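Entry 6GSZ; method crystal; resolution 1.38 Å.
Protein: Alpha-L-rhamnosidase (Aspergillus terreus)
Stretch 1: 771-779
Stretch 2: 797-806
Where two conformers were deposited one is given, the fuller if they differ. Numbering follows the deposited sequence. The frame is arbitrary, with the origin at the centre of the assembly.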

# COMPACT_ATOMS: atom_id res chain seq x y z
N LEU A 771 -6.37 15.74 -8.74
CA LEU A 771 -5.38 16.75 -8.36
C LEU A 771 -4.09 16.56 -9.16
O LEU A 771 -3.52 17.50 -9.71
CB LEU A 771 -5.09 16.69 -6.86
CG LEU A 771 -6.28 16.76 -5.91
CD1 LEU A 771 -5.82 16.74 -4.46
CD2 LEU A 771 -7.23 17.87 -6.12
N HIS A 772 -3.65 15.32 -9.28
CA HIS A 772 -2.39 15.03 -9.94
C HIS A 772 -2.49 15.31 -11.44
O HIS A 772 -1.52 15.85 -12.04
CB HIS A 772 -1.95 13.56 -9.72
CG HIS A 772 -1.85 13.13 -8.29
ND1 HIS A 772 -2.11 11.83 -7.93
CD2 HIS A 772 -1.51 13.81 -7.16
CE1 HIS A 772 -1.91 11.74 -6.62
NE2 HIS A 772 -1.55 12.93 -6.12
N GLU A 773 -3.55 14.76 -12.06
CA GLU A 773 -3.61 14.67 -13.53
C GLU A 773 -4.22 15.91 -14.19
O GLU A 773 -3.92 16.18 -15.35
CB GLU A 773 -4.44 13.47 -13.99
CG GLU A 773 -3.88 12.14 -13.51
CD GLU A 773 -4.63 10.93 -14.06
OE1 GLU A 773 -5.47 11.10 -14.98
OE2 GLU A 773 -4.43 9.83 -13.51
N VAL A 774 -5.09 16.63 -13.50
CA VAL A 774 -5.81 17.73 -14.11
C VAL A 774 -5.31 19.07 -13.54
O VAL A 774 -4.90 19.95 -14.30
CB VAL A 774 -7.34 17.56 -13.98
CG1 VAL A 774 -8.04 18.73 -14.59
CG2 VAL A 774 -7.80 16.27 -14.65
N ILE A 775 -5.30 19.23 -12.22
CA ILE A 775 -4.70 20.47 -11.64
C ILE A 775 -3.20 20.47 -11.95
O ILE A 775 -2.65 21.47 -12.42
CB ILE A 775 -4.95 20.61 -10.13
CG1 ILE A 775 -6.44 20.55 -9.78
CG2 ILE A 775 -4.31 21.90 -9.62
CD1 ILE A 775 -6.73 20.71 -8.31
N GLY A 776 -2.54 19.33 -11.71
CA GLY A 776 -1.11 19.19 -11.96
C GLY A 776 -0.78 18.85 -13.40
O GLY A 776 0.38 18.95 -13.80
N GLY A 777 -1.78 18.36 -14.14
CA GLY A 777 -1.63 18.08 -15.54
C GLY A 777 -0.96 16.77 -15.91
O GLY A 777 -0.87 16.48 -17.10
N LEU A 778 -0.46 15.97 -14.96
CA LEU A 778 0.46 14.88 -15.29
C LEU A 778 -0.27 13.54 -15.39
O LEU A 778 -0.90 13.09 -14.42
CB LEU A 778 1.52 14.79 -14.20
CG LEU A 778 2.55 15.90 -14.18
CD1 LEU A 778 3.36 15.83 -12.91
CD2 LEU A 778 3.45 15.79 -15.38
N SER A 779 -0.09 12.84 -16.50
CA SER A 779 -0.60 11.47 -16.66
C SER A 779 0.31 10.73 -17.62
O SER A 779 0.97 11.33 -18.46
CB SER A 779 -2.05 11.41 -17.13
OG SER A 779 -2.17 11.95 -18.44
N ASP A 797 -10.43 29.32 -9.16
CA ASP A 797 -9.74 30.46 -8.51
C ASP A 797 -8.33 30.09 -7.96
O ASP A 797 -7.77 30.85 -7.15
CB ASP A 797 -10.61 31.08 -7.42
CG ASP A 797 -11.79 31.89 -7.96
OD1 ASP A 797 -11.63 32.48 -9.04
OD2 ASP A 797 -12.85 31.94 -7.29
N LEU A 798 -7.71 29.00 -8.44
CA LEU A 798 -6.31 28.74 -8.10
C LEU A 798 -5.41 29.75 -8.81
O LEU A 798 -5.65 30.08 -9.99
CB LEU A 798 -5.90 27.33 -8.55
CG LEU A 798 -6.55 26.16 -7.83
CD1 LEU A 798 -5.95 24.84 -8.31
CD2 LEU A 798 -6.39 26.28 -6.34
N GLN A 799 -4.39 30.23 -8.10
CA GLN A 799 -3.40 31.13 -8.65
C GLN A 799 -2.14 30.36 -9.06
O GLN A 799 -1.36 30.86 -9.83
CB GLN A 799 -3.08 32.22 -7.62
CG GLN A 799 -4.24 33.17 -7.33
CD GLN A 799 -4.97 32.88 -6.03
OE1 GLN A 799 -4.37 32.68 -4.97
NE2 GLN A 799 -6.30 32.88 -6.10
N GLN A 800 -1.91 29.18 -8.47
CA GLN A 800 -0.71 28.39 -8.77
C GLN A 800 -0.86 26.96 -8.25
O GLN A 800 -1.66 26.71 -7.35
CB GLN A 800 0.57 28.96 -8.19
CG GLN A 800 0.58 29.24 -6.72
CD GLN A 800 1.99 29.70 -6.37
OE1 GLN A 800 2.89 28.89 -6.13
NE2 GLN A 800 2.21 31.00 -6.44
N ALA A 801 -0.09 26.05 -8.85
CA ALA A 801 0.02 24.69 -8.31
C ALA A 801 1.35 24.08 -8.73
O ALA A 801 1.89 24.39 -9.80
CB ALA A 801 -1.13 23.84 -8.77
N SER A 802 1.86 23.21 -7.85
CA SER A 802 3.11 22.51 -8.08
C SER A 802 2.88 21.02 -7.84
O SER A 802 2.44 20.60 -6.76
CB SER A 802 4.22 23.04 -7.18
OG SER A 802 4.45 24.41 -7.41
N THR A 803 3.27 20.22 -8.82
CA THR A 803 3.10 18.78 -8.80
C THR A 803 4.41 18.15 -9.26
O THR A 803 4.95 18.55 -10.26
CB THR A 803 1.92 18.38 -9.71
OG1 THR A 803 0.77 19.19 -9.41
CG2 THR A 803 1.59 16.90 -9.58
N LYS A 804 4.85 17.08 -8.58
CA LYS A 804 6.06 16.38 -8.91
C LYS A 804 5.76 14.87 -8.91
O LYS A 804 5.05 14.39 -8.01
CB LYS A 804 7.17 16.67 -7.87
CG LYS A 804 7.52 18.12 -7.67
CD LYS A 804 8.71 18.33 -6.75
CE LYS A 804 8.94 19.80 -6.47
NZ LYS A 804 9.99 20.02 -5.45
N PHE A 805 6.38 14.15 -9.83
CA PHE A 805 6.25 12.71 -9.91
C PHE A 805 7.56 12.08 -10.33
O PHE A 805 8.06 12.35 -11.44
CB PHE A 805 5.11 12.28 -10.84
CG PHE A 805 4.98 10.79 -10.95
CD1 PHE A 805 4.72 10.04 -9.80
CD2 PHE A 805 5.15 10.13 -12.14
CE1 PHE A 805 4.65 8.67 -9.87
CE2 PHE A 805 5.09 8.76 -12.21
CZ PHE A 805 4.88 8.02 -11.05
N LEU A 806 8.08 11.20 -9.46
CA LEU A 806 9.30 10.46 -9.75
C LEU A 806 8.96 9.22 -10.58
O LEU A 806 8.61 8.18 -10.08
CB LEU A 806 10.00 10.10 -8.45
CG LEU A 806 11.40 9.53 -8.57
CD1 LEU A 806 12.35 10.52 -9.22
CD2 LEU A 806 11.89 9.16 -7.17

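No hydrogen bond joins these two stretches; side-chain packing holds them together, burying 295 Å² in all. Stretch 1 runs from a helix through a turn into a short strand, and stretch 2 is largely a strand, which alternates: A801, T803 and F805 point their CA-to-CB bonds toward stretch 1, while Q800, S802 and K804 point away, a pattern that puts the strand's small and apolar groups inside and leaves its more polar ones on the other face.

T803 is the centre of the contact. With chi1 at -49° (m), T803 OG1 lies 3.2 Å from G776 CA, and T803 CG2 sits 3.9 Å from L778 CD1 and 4.1 Å from H772 O. The backbones come nearest here, 5.3 Å between the CA atoms of G776 and T803, and glycine suits the position: an ideal CB on G776 would lie 2.3 Å from T803 OG1, a clash. G777 next to it has a different reason to be glycine, since its phi of 81° as the chain leaves the helix favours this residue.

Before the turn, I775, in m, t, places its CG2 3.6 Å from L798 CD1 and 3.8 Å from A801 CB. The leucine, extended in its own m, t conformation, reaches the isoleucine from the loop ahead of the strand, whereas alanine offers just a methyl at close range. After the turn, L778, also m, t, carries its CD1 to T803 and within 4.5 Å of F805 CB. F805 sets out toward stretch 1, but with chi1 at 179° (t) its end leads away, so that its CB, not its ring, makes this contact.

The turn is braced within stretch 1 by backbone hydrogen bonds from G776 N to L771 O (2.9 Å), a pi-type turn, and from L778 N to H772 O (3.1 Å).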